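Local structure of rieske iron-sulfur protein soxF (Sulfolobus acidocaldarius, 1JM1) at residues Y33-P38 with E42-V47; F88-V93 with Y131-G136; V165-P170 with Q182-Y187. The protein carries a Rieske-type [2Fe-2S] cluster and probably passes electrons along the respiratory chain of this archaeon. All coordinates share one frame; numbering follows the deposited sequence. Where two conformers were deposited one is given.

Interaction 1 of 3, residues Y33-P38 with E42-V47; sequences YFFAYP and EPCFLV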
loop_
_atom_site.group_PDB
_atom_site.type_symbol
_atom_site.label_atom_id
_atom_site.label_comp_id
_atom_site.label_asym_id
_atom_site.label_seq_id
_atom_site.Cartn_x
_atom_site.Cartn_y
_atom_site.Cartn_z
ATOM N N TYR A 33 3.184 8.085 2.545
ATOM C CA TYR A 33 2.782 9.098 1.595
ATOM C C TYR A 33 1.502 8.636 0.937
ATOM O O TYR A 33 1.497 7.655 0.169
ATOM C CB TYR A 33 3.880 9.340 0.580
ATOM C CG TYR A 33 3.768 10.499 -0.315
ATOM C CD1 TYR A 33 4.393 11.708 -0.019
ATOM C CD2 TYR A 33 2.974 10.453 -1.482
ATOM C CE1 TYR A 33 4.282 12.810 -0.844
ATOM C CE2 TYR A 33 2.902 11.570 -2.311
ATOM C CZ TYR A 33 3.555 12.723 -1.949
ATOM O OH TYR A 33 3.545 13.840 -2.807
ATOM N N PHE A 34 0.384 9.310 1.204
ATOM C CA PHE A 34 -0.921 8.872 0.741
ATOM C C PHE A 34 -1.200 9.335 -0.667
ATOM O O PHE A 34 -0.738 10.412 -1.080
ATOM C CB PHE A 34 -2.038 9.363 1.672
ATOM C CG PHE A 34 -2.004 8.655 3.022
ATOM C CD1 PHE A 34 -1.298 9.223 4.066
ATOM C CD2 PHE A 34 -2.662 7.461 3.192
ATOM C CE1 PHE A 34 -1.288 8.557 5.289
ATOM C CE2 PHE A 34 -2.644 6.794 4.420
ATOM C CZ PHE A 34 -1.963 7.346 5.468
ATOM N N PHE A 35 -1.994 8.537 -1.372
ATOM C CA PHE A 35 -2.445 8.843 -2.725
ATOM C C PHE A 35 -3.714 8.019 -2.980
ATOM O O PHE A 35 -4.129 7.248 -2.091
ATOM C CB PHE A 35 -1.339 8.555 -3.774
ATOM C CG PHE A 35 -0.914 7.136 -3.901
ATOM C CD1 PHE A 35 -1.351 6.330 -4.943
ATOM C CD2 PHE A 35 -0.034 6.558 -2.990
ATOM C CE1 PHE A 35 -0.900 5.042 -5.112
ATOM C CE2 PHE A 35 0.415 5.253 -3.148
ATOM C CZ PHE A 35 -0.008 4.492 -4.199
ATOM N N ALA A 36 -4.325 8.179 -4.119
ATOM C CA ALA A 36 -5.469 7.359 -4.532
ATOM C C ALA A 36 -5.129 6.683 -5.836
ATOM O O ALA A 36 -4.488 7.292 -6.711
ATOM C CB ALA A 36 -6.725 8.189 -4.725
ATOM N N TYR A 37 -5.540 5.420 -5.985
ATOM C CA TYR A 37 -5.202 4.671 -7.187
ATOM C C TYR A 37 -5.959 3.348 -7.205
ATOM O O TYR A 37 -6.048 2.703 -6.160
ATOM C CB TYR A 37 -3.695 4.296 -7.175
ATOM C CG TYR A 37 -3.257 3.499 -8.385
ATOM C CD1 TYR A 37 -2.988 4.114 -9.601
ATOM C CD2 TYR A 37 -3.149 2.102 -8.303
ATOM C CE1 TYR A 37 -2.622 3.372 -10.708
ATOM C CE2 TYR A 37 -2.792 1.372 -9.423
ATOM C CZ TYR A 37 -2.529 2.027 -10.631
ATOM O OH TYR A 37 -2.183 1.241 -11.700
ATOM N N PRO A 38 -6.393 2.876 -8.385
ATOM C CA PRO A 38 -6.404 3.568 -9.674
ATOM C C PRO A 38 -7.460 4.609 -9.851
ATOM O O PRO A 38 -7.399 5.339 -10.845
ATOM C CB PRO A 38 -6.548 2.405 -10.683
ATOM C CG PRO A 38 -7.379 1.384 -9.898
ATOM C CD PRO A 38 -6.835 1.458 -8.517
ATOM N N GLU A 42 -10.088 5.583 -3.947
ATOM C CA GLU A 42 -9.431 4.345 -3.485
ATOM C C GLU A 42 -8.111 4.717 -2.827
ATOM O O GLU A 42 -7.078 4.854 -3.492
ATOM C CB GLU A 42 -9.206 3.396 -4.643
ATOM C CG GLU A 42 -10.499 2.825 -5.221
ATOM C CD GLU A 42 -10.297 2.118 -6.521
ATOM O OE1 GLU A 42 -9.412 2.442 -7.311
ATOM O OE2 GLU A 42 -11.095 1.116 -6.766
ATOM N N PRO A 43 -8.100 4.916 -1.516
ATOM C CA PRO A 43 -6.892 5.398 -0.873
ATOM C C PRO A 43 -5.824 4.324 -0.757
ATOM O O PRO A 43 -6.139 3.163 -0.504
ATOM C CB PRO A 43 -7.405 5.858 0.521
ATOM C CG PRO A 43 -8.508 4.893 0.785
ATOM C CD PRO A 43 -9.209 4.704 -0.562
ATOM N N CYS A 44 -4.579 4.756 -0.907
ATOM C CA CYS A 44 -3.382 3.948 -0.853
ATOM C C CYS A 44 -2.308 4.692 -0.124
ATOM O O CYS A 44 -2.408 5.911 0.077
ATOM C CB CYS A 44 -2.891 3.649 -2.292
ATOM S SG CYS A 44 -4.056 2.735 -3.329
ATOM N N PHE A 45 -1.204 4.026 0.222
ATOM C CA PHE A 45 -0.032 4.742 0.720
ATOM C C PHE A 45 1.225 4.114 0.196
ATOM O O PHE A 45 1.347 2.889 0.120
ATOM C CB PHE A 45 -0.036 4.832 2.256
ATOM C CG PHE A 45 0.053 3.520 2.980
ATOM C CD1 PHE A 45 1.251 3.014 3.405
ATOM C CD2 PHE A 45 -1.086 2.761 3.210
ATOM C CE1 PHE A 45 1.331 1.791 4.010
ATOM C CE2 PHE A 45 -1.001 1.513 3.812
ATOM C CZ PHE A 45 0.195 1.031 4.229
ATOM N N LEU A 46 2.203 4.970 -0.079
ATOM C CA LEU A 46 3.596 4.590 -0.209
ATOM C C LEU A 46 4.198 4.523 1.156
ATOM O O LEU A 46 3.851 5.303 2.037
ATOM C CB LEU A 46 4.464 5.645 -1.000
ATOM C CG LEU A 46 4.141 6.119 -2.327
ATOM C CD1 LEU A 46 5.197 7.133 -2.851
ATOM C CD2 LEU A 46 4.133 4.977 -3.345
ATOM N N VAL A 47 5.162 3.619 1.323
ATOM C CA VAL A 47 5.945 3.559 2.563
ATOM C C VAL A 47 7.368 3.215 2.208
ATOM O O VAL A 47 7.619 2.292 1.410
ATOM C CB VAL A 47 5.347 2.582 3.566
ATOM C CG1 VAL A 47 5.204 1.147 3.045
ATOM C CG2 VAL A 47 6.130 2.615 4.900
#
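The Phe35 ring takes Cys44 CB on one face, 3.7 Å from the ring centroid and set toward the rim, while the backbone N of Leu46 and the carbonyl O of Tyr33 lie at its edge, in the ring plane. Phe35 CG sits between the backbone N and the carbonyl carbon (chi1 64°), which folds the ring back across the neighbouring strand instead of out from the sheet. Phe35 CE2 then reaches Leu46 CD2 at 3.7 Å. Cys44 SG stands obliquely to the same ring, a sulfur-aromatic contact, and lies 3.5 Å from Tyr37 O. On the other side of the sheet the Phe34 ring receives Phe45 CB over a face, a CH-pi contact with CD2 of Phe34 at 3.8 Å from that CB; the two side chains cross at a slant. Between these two layers of side chains the backbones run antiparallel. Tyr33 pairs with Leu46 and Phe35 with Cys44 through two N-H···O bonds each, the shortest being Leu46 N to Tyr33 O and Cys44 N to Phe35 O. A further bond, Tyr37 N to Glu42 O at 3.0 Å, continues the ladder past the end of strand 32-36. Glu42 OE1 accepts from Leu39 N inside the connection, and also comes against Pro38 CD, whose peptide bond is cis. Replacing Phe35 by an alanine would probably open a gap above Cys44 CB and beside Leu46 CD2, leaving both without their aromatic neighbour. Val15 and Val151, from two strands of another sheet, also touch Phe35, so the face bearing Phe35, Cys44 and Leu46 packs against that second sheet. This is a beta hairpin whose strands 32-36 and 43-48 form part of a three-stranded antiparallel sheet.

Interaction 2 of 3, residues F88-V93 with Y131-G136; sequences FAFSDV and YALKDG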
loop_
_atom_site.group_PDB
_atom_site.type_symbol
_atom_site.label_atom_id
_atom_site.label_comp_id
_atom_site.label_asym_id
_atom_site.label_seq_id
_atom_site.Cartn_x
_atom_site.Cartn_y
_atom_site.Cartn_z
ATOM N N PHE A 88 7.623 0.858 -1.171
ATOM C CA PHE A 88 6.524 -0.057 -1.439
ATOM C C PHE A 88 5.216 0.720 -1.313
ATOM O O PHE A 88 5.202 1.869 -0.841
ATOM C CB PHE A 88 6.545 -1.234 -0.433
ATOM C CG PHE A 88 7.815 -2.036 -0.528
ATOM C CD1 PHE A 88 8.949 -1.665 0.166
ATOM C CD2 PHE A 88 7.863 -3.150 -1.336
ATOM C CE1 PHE A 88 10.113 -2.404 0.081
ATOM C CE2 PHE A 88 9.015 -3.909 -1.449
ATOM C CZ PHE A 88 10.122 -3.526 -0.710
ATOM N N ALA A 89 4.112 0.091 -1.666
ATOM C CA ALA A 89 2.810 0.714 -1.522
ATOM C C ALA A 89 1.734 -0.329 -1.302
ATOM O O ALA A 89 1.808 -1.451 -1.797
ATOM C CB ALA A 89 2.483 1.548 -2.759
ATOM N N PHE A 90 0.688 0.092 -0.577
ATOM C CA PHE A 90 -0.419 -0.781 -0.196
ATOM C C PHE A 90 -1.718 -0.019 -0.338
ATOM O O PHE A 90 -1.801 1.203 -0.198
ATOM C CB PHE A 90 -0.261 -1.246 1.251
ATOM C CG PHE A 90 0.969 -2.089 1.510
ATOM C CD1 PHE A 90 2.182 -1.501 1.791
ATOM C CD2 PHE A 90 0.880 -3.485 1.434
ATOM C CE1 PHE A 90 3.310 -2.272 1.963
ATOM C CE2 PHE A 90 2.008 -4.259 1.647
ATOM C CZ PHE A 90 3.196 -3.662 1.903
ATOM N N SER A 91 -2.820 -0.808 -0.474
ATOM C CA SER A 91 -4.148 -0.262 -0.228
ATOM C C SER A 91 -4.257 0.219 1.224
ATOM O O SER A 91 -3.719 -0.377 2.145
ATOM C CB SER A 91 -5.180 -1.352 -0.466
ATOM O OG SER A 91 -6.502 -0.895 -0.190
ATOM N N ASP A 92 -5.022 1.318 1.396
ATOM C CA ASP A 92 -5.336 1.840 2.716
ATOM C C ASP A 92 -6.708 1.405 3.209
ATOM O O ASP A 92 -7.188 1.999 4.187
ATOM C CB ASP A 92 -5.204 3.349 2.741
ATOM C CG ASP A 92 -5.206 3.951 4.105
ATOM O OD1 ASP A 92 -4.549 3.305 5.005
ATOM O OD2 ASP A 92 -5.759 5.043 4.328
ATOM N N VAL A 93 -7.326 0.411 2.596
ATOM C CA VAL A 93 -8.654 -0.093 2.988
ATOM C C VAL A 93 -8.500 -1.510 3.516
ATOM O O VAL A 93 -8.051 -2.427 2.800
ATOM C CB VAL A 93 -9.656 0.013 1.847
ATOM C CG1 VAL A 93 -11.033 -0.514 2.337
ATOM C CG2 VAL A 93 -9.781 1.420 1.290
ATOM N N TYR A 131 -1.599 -6.500 9.603
ATOM C CA TYR A 131 -0.944 -6.839 8.332
ATOM C C TYR A 131 0.542 -6.614 8.449
ATOM O O TYR A 131 0.992 -5.530 8.824
ATOM C CB TYR A 131 -1.503 -5.977 7.230
ATOM C CG TYR A 131 -3.013 -6.051 7.051
ATOM C CD1 TYR A 131 -3.838 -5.040 7.556
ATOM C CD2 TYR A 131 -3.597 -7.121 6.397
ATOM C CE1 TYR A 131 -5.204 -5.128 7.384
ATOM C CE2 TYR A 131 -4.966 -7.181 6.184
ATOM C CZ TYR A 131 -5.761 -6.169 6.681
ATOM O OH TYR A 131 -7.110 -6.231 6.421
ATOM N N ALA A 132 1.337 -7.652 8.117
ATOM C CA ALA A 132 2.781 -7.591 8.204
ATOM C C ALA A 132 3.308 -7.092 6.869
ATOM O O ALA A 132 3.487 -7.859 5.912
ATOM C CB ALA A 132 3.324 -8.952 8.563
ATOM N N LEU A 133 3.527 -5.770 6.751
ATOM C CA LEU A 133 3.885 -5.173 5.463
ATOM C C LEU A 133 5.185 -5.730 4.906
ATOM O O LEU A 133 5.299 -5.939 3.693
ATOM C CB LEU A 133 3.976 -3.657 5.592
ATOM C CG LEU A 133 2.724 -2.956 6.129
ATOM C CD1 LEU A 133 2.928 -1.436 6.033
ATOM C CD2 LEU A 133 1.453 -3.369 5.384
ATOM N N LYS A 134 6.200 -5.967 5.760
ATOM C CA LYS A 134 7.466 -6.441 5.232
ATOM C C LYS A 134 7.365 -7.935 4.836
ATOM O O LYS A 134 8.271 -8.422 4.176
ATOM C CB LYS A 134 8.531 -5.941 6.150
ATOM C CG LYS A 134 8.823 -6.639 7.358
ATOM C CD LYS A 134 10.094 -6.026 8.047
ATOM C CE LYS A 134 10.206 -6.367 9.540
ATOM N NZ LYS A 134 10.374 -7.861 9.669
ATOM N N ASP A 135 6.286 -8.618 5.177
ATOM C CA ASP A 135 6.003 -9.968 4.754
ATOM C C ASP A 135 4.924 -9.995 3.681
ATOM O O ASP A 135 4.274 -11.013 3.450
ATOM C CB ASP A 135 5.679 -10.856 5.948
ATOM C CG ASP A 135 6.841 -10.981 6.904
ATOM O OD1 ASP A 135 6.626 -10.860 8.118
ATOM O OD2 ASP A 135 7.994 -11.210 6.438
ATOM N N GLY A 136 4.752 -8.888 2.934
ATOM C CA GLY A 136 3.835 -8.871 1.820
ATOM C C GLY A 136 2.408 -8.585 2.164
ATOM O O GLY A 136 1.517 -8.793 1.352
#
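Leu133 and Phe90 meet with their backbones well apart, 8.4 Å between CA atoms, where strand 88-91 passes the short 3-10 segment 133-134 that follows strand 131-132. Both segments belong to the Rieske [2Fe-2S] domain, and the contact joins the outer strand 87-91 of an antiparallel sheet to the turn that follows strand 130-132 of a second sheet, through side chains and with no hydrogen bond across. Phe90 points from its strand toward Leu133, and Leu133 points back. Leu133 CB meets the ring rim at Phe90 CZ, 3.8 Å away, and the Leu133 carbonyl O comes to 3.6 Å from the same CZ. That oxygen of Leu133 is already engaged, accepting from Gly136 N at 3.1 Å as the turn closes. Gly136 borders the ring at its edge; with phi 85° a side chain on it would press on the carbonyl O of the residue before. Tyr131 OH is hydrogen-bonded to Val95 N, within the cluster-binding loop. The central touch is a CH-pi contact: the methyl CD2 of Leu133 sits over the middle of the Phe90 ring, 3.8 Å from its centroid and only 6° off the ring normal.

Interaction 3 of 3, residues V165-P170 with Q182-Y187; sequences VGTNAP and QDNLLY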
loop_
_atom_site.group_PDB
_atom_site.type_symbol
_atom_site.label_atom_id
_atom_site.label_comp_id
_atom_site.label_asym_id
_atom_site.label_seq_id
_atom_site.Cartn_x
_atom_site.Cartn_y
_atom_site.Cartn_z
ATOM N N VAL A 165 1.264 1.233 -11.024
ATOM C CA VAL A 165 0.998 0.536 -12.303
ATOM C C VAL A 165 0.112 -0.677 -12.184
ATOM O O VAL A 165 -0.256 -1.255 -13.214
ATOM C CB VAL A 165 2.320 0.196 -13.026
ATOM C CG1 VAL A 165 3.076 1.474 -13.351
ATOM C CG2 VAL A 165 3.171 -0.790 -12.230
ATOM N N GLY A 166 -0.237 -1.124 -10.978
ATOM C CA GLY A 166 -1.175 -2.216 -10.847
ATOM C C GLY A 166 -1.388 -2.539 -9.376
ATOM O O GLY A 166 -0.901 -1.843 -8.514
ATOM N N THR A 167 -2.133 -3.623 -9.124
ATOM C CA THR A 167 -2.249 -4.181 -7.785
ATOM C C THR A 167 -2.113 -5.679 -7.882
ATOM O O THR A 167 -2.345 -6.262 -8.941
ATOM C CB THR A 167 -3.553 -3.799 -7.056
ATOM O OG1 THR A 167 -4.667 -4.448 -7.671
ATOM C CG2 THR A 167 -3.782 -2.296 -7.071
ATOM N N ASN A 168 -1.771 -6.325 -6.770
ATOM C CA ASN A 168 -1.663 -7.775 -6.756
ATOM C C ASN A 168 -2.975 -8.467 -6.455
ATOM O O ASN A 168 -3.064 -9.700 -6.560
ATOM C CB ASN A 168 -0.591 -8.280 -5.798
ATOM C CG ASN A 168 -0.900 -8.013 -4.332
ATOM O OD1 ASN A 168 -1.810 -7.213 -4.024
ATOM N ND2 ASN A 168 -0.144 -8.626 -3.442
ATOM N N ALA A 169 -4.031 -7.716 -6.099
ATOM C CA ALA A 169 -5.293 -8.272 -5.627
ATOM C C ALA A 169 -6.340 -7.228 -5.707
ATOM O O ALA A 169 -6.046 -5.996 -5.676
ATOM C CB ALA A 169 -5.118 -8.727 -4.188
ATOM N N PRO A 170 -7.609 -7.616 -5.717
ATOM C CA PRO A 170 -8.713 -6.648 -5.561
ATOM C C PRO A 170 -8.703 -6.044 -4.169
ATOM O O PRO A 170 -8.391 -6.703 -3.164
ATOM C CB PRO A 170 -9.970 -7.532 -5.733
ATOM C CG PRO A 170 -9.508 -8.911 -5.301
ATOM C CD PRO A 170 -8.102 -9.010 -5.808
ATOM N N GLN A 182 -8.154 -6.181 -11.574
ATOM C CA GLN A 182 -8.725 -5.182 -12.475
ATOM C C GLN A 182 -10.097 -4.722 -12.070
ATOM O O GLN A 182 -10.523 -3.635 -12.491
ATOM C CB GLN A 182 -8.743 -5.718 -13.928
ATOM C CG GLN A 182 -7.343 -5.858 -14.555
ATOM C CD GLN A 182 -6.677 -7.195 -14.238
ATOM O OE1 GLN A 182 -7.146 -8.015 -13.476
ATOM N NE2 GLN A 182 -5.542 -7.405 -14.911
ATOM N N ASP A 183 -10.790 -5.458 -11.186
ATOM C CA ASP A 183 -12.034 -4.949 -10.607
ATOM C C ASP A 183 -11.797 -3.715 -9.740
ATOM O O ASP A 183 -12.773 -3.060 -9.359
ATOM C CB ASP A 183 -12.773 -6.046 -9.887
ATOM C CG ASP A 183 -13.425 -7.047 -10.817
ATOM O OD1 ASP A 183 -13.572 -6.743 -12.047
ATOM O OD2 ASP A 183 -13.779 -8.109 -10.284
ATOM N N ASN A 184 -10.569 -3.380 -9.422
ATOM C CA ASN A 184 -10.271 -2.104 -8.773
ATOM C C ASN A 184 -10.568 -0.924 -9.691
ATOM O O ASN A 184 -10.688 0.202 -9.198
ATOM C CB ASN A 184 -8.847 -2.072 -8.279
ATOM C CG ASN A 184 -8.633 -3.038 -7.153
ATOM O OD1 ASN A 184 -9.585 -3.393 -6.456
ATOM N ND2 ASN A 184 -7.383 -3.440 -6.912
ATOM N N LEU A 185 -10.721 -1.169 -10.971
ATOM C CA LEU A 185 -11.110 -0.115 -11.923
ATOM C C LEU A 185 -12.588 0.150 -11.916
ATOM O O LEU A 185 -13.033 1.084 -12.598
ATOM C CB LEU A 185 -10.621 -0.502 -13.337
ATOM C CG LEU A 185 -9.088 -0.663 -13.459
ATOM C CD1 LEU A 185 -8.756 -1.384 -14.764
ATOM C CD2 LEU A 185 -8.398 0.677 -13.373
ATOM N N LEU A 186 -13.393 -0.647 -11.227
ATOM C CA LEU A 186 -14.819 -0.396 -11.122
ATOM C C LEU A 186 -15.109 0.706 -10.097
ATOM O O LEU A 186 -14.522 0.720 -9.009
ATOM C CB LEU A 186 -15.544 -1.662 -10.702
ATOM C CG LEU A 186 -15.386 -2.837 -11.688
ATOM C CD1 LEU A 186 -16.024 -4.058 -11.059
ATOM C CD2 LEU A 186 -16.021 -2.542 -13.054
ATOM N N TYR A 187 -16.016 1.578 -10.429
ATOM C CA TYR A 187 -16.496 2.639 -9.539
ATOM C C TYR A 187 -17.562 2.079 -8.639
ATOM O O TYR A 187 -18.624 1.622 -9.028
ATOM C CB TYR A 187 -17.076 3.771 -10.408
ATOM C CG TYR A 187 -17.662 4.884 -9.542
ATOM C CD1 TYR A 187 -16.895 5.748 -8.764
ATOM C CD2 TYR A 187 -19.022 5.046 -9.541
ATOM C CE1 TYR A 187 -17.438 6.748 -7.998
ATOM C CE2 TYR A 187 -19.615 6.040 -8.765
ATOM C CZ TYR A 187 -18.780 6.815 -8.028
ATOM O OH TYR A 187 -19.425 7.809 -7.315
#
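Thr167, the first residue of 165-170 to touch 182-187, comes after Val165 and Gly166, which form a classic beta bulge opposite Ile152 at the end of strand 161-167. Its side chain points toward Asn184. With chi1 at 70°, Thr167 OG1 lies between the backbone N and the carbonyl carbon and turns forward along its own chain, where it donates to Ala169 O at 2.9 Å. Thr167 OG1 is also 3.0 Å from Asn184 ND2. Asn168 OD1 and ND2 bond to Ile150 N and Asn62 OD1. Ala169 contributes its carbonyl: Ala169 O also accepts from Asn184 ND2 at 3.1 Å, in a bent bond with 140° at the hydrogen. Two donors thus grip this one oxygen, and they come from the same face of its carbonyl plane. Thr167 OG1 lies well above that plane, 47° out of it, whereas Asn184 ND2 is tilted from it less. Pro170 follows and packs its CA 3.5 Å from Asn184 OD1; that amide oxygen is bonded in turn to Tyr171 N, the next residue along. One asparagine side chain therefore donates to Ala169 O and accepts from Tyr171 N, spanning Pro170 and fixing the rotation of its own amide. Asn184 is buried, so these bonds satisfy polar groups shielded from solvent. Its own backbone sits in the 3-10 segment 182-185, which is closed by Leu185 N bonding to Gln182 O, while Arg178 NH1 binds the carbonyls of Asp183 and Leu186. The contact lies away from the cluster and is structural: an asparagine amide in a 3-10 turn pairs with the backbone of the chain leaving a beta strand, tying the long loop after strand 161-167 back to its start.

In the fold
Interactions 1 and 2 share one sheet: strands 43-48 and 87-91 are neighbours, and the two contacts are joined by probable hydrogen bonds from Val47 N to Phe88 O (2.8 Å) and, just past the strand end, from Asp92 N to Pro43 O (2.9 Å). Their centres are 11 Å apart. Interaction 3 lies farther out, its centre 13 Å from that of interaction 1, but Pro38 CG still packs against Asn184 O at 3.6 Å. Interactions 2 and 3 do not touch, their nearest atoms being about 5 Å apart. The [2Fe-2S] cluster lies about 12 Å from the side chains of both Phe45 and Leu133, while the bound magnesium ion is about 9 Å from the side chain of Leu133.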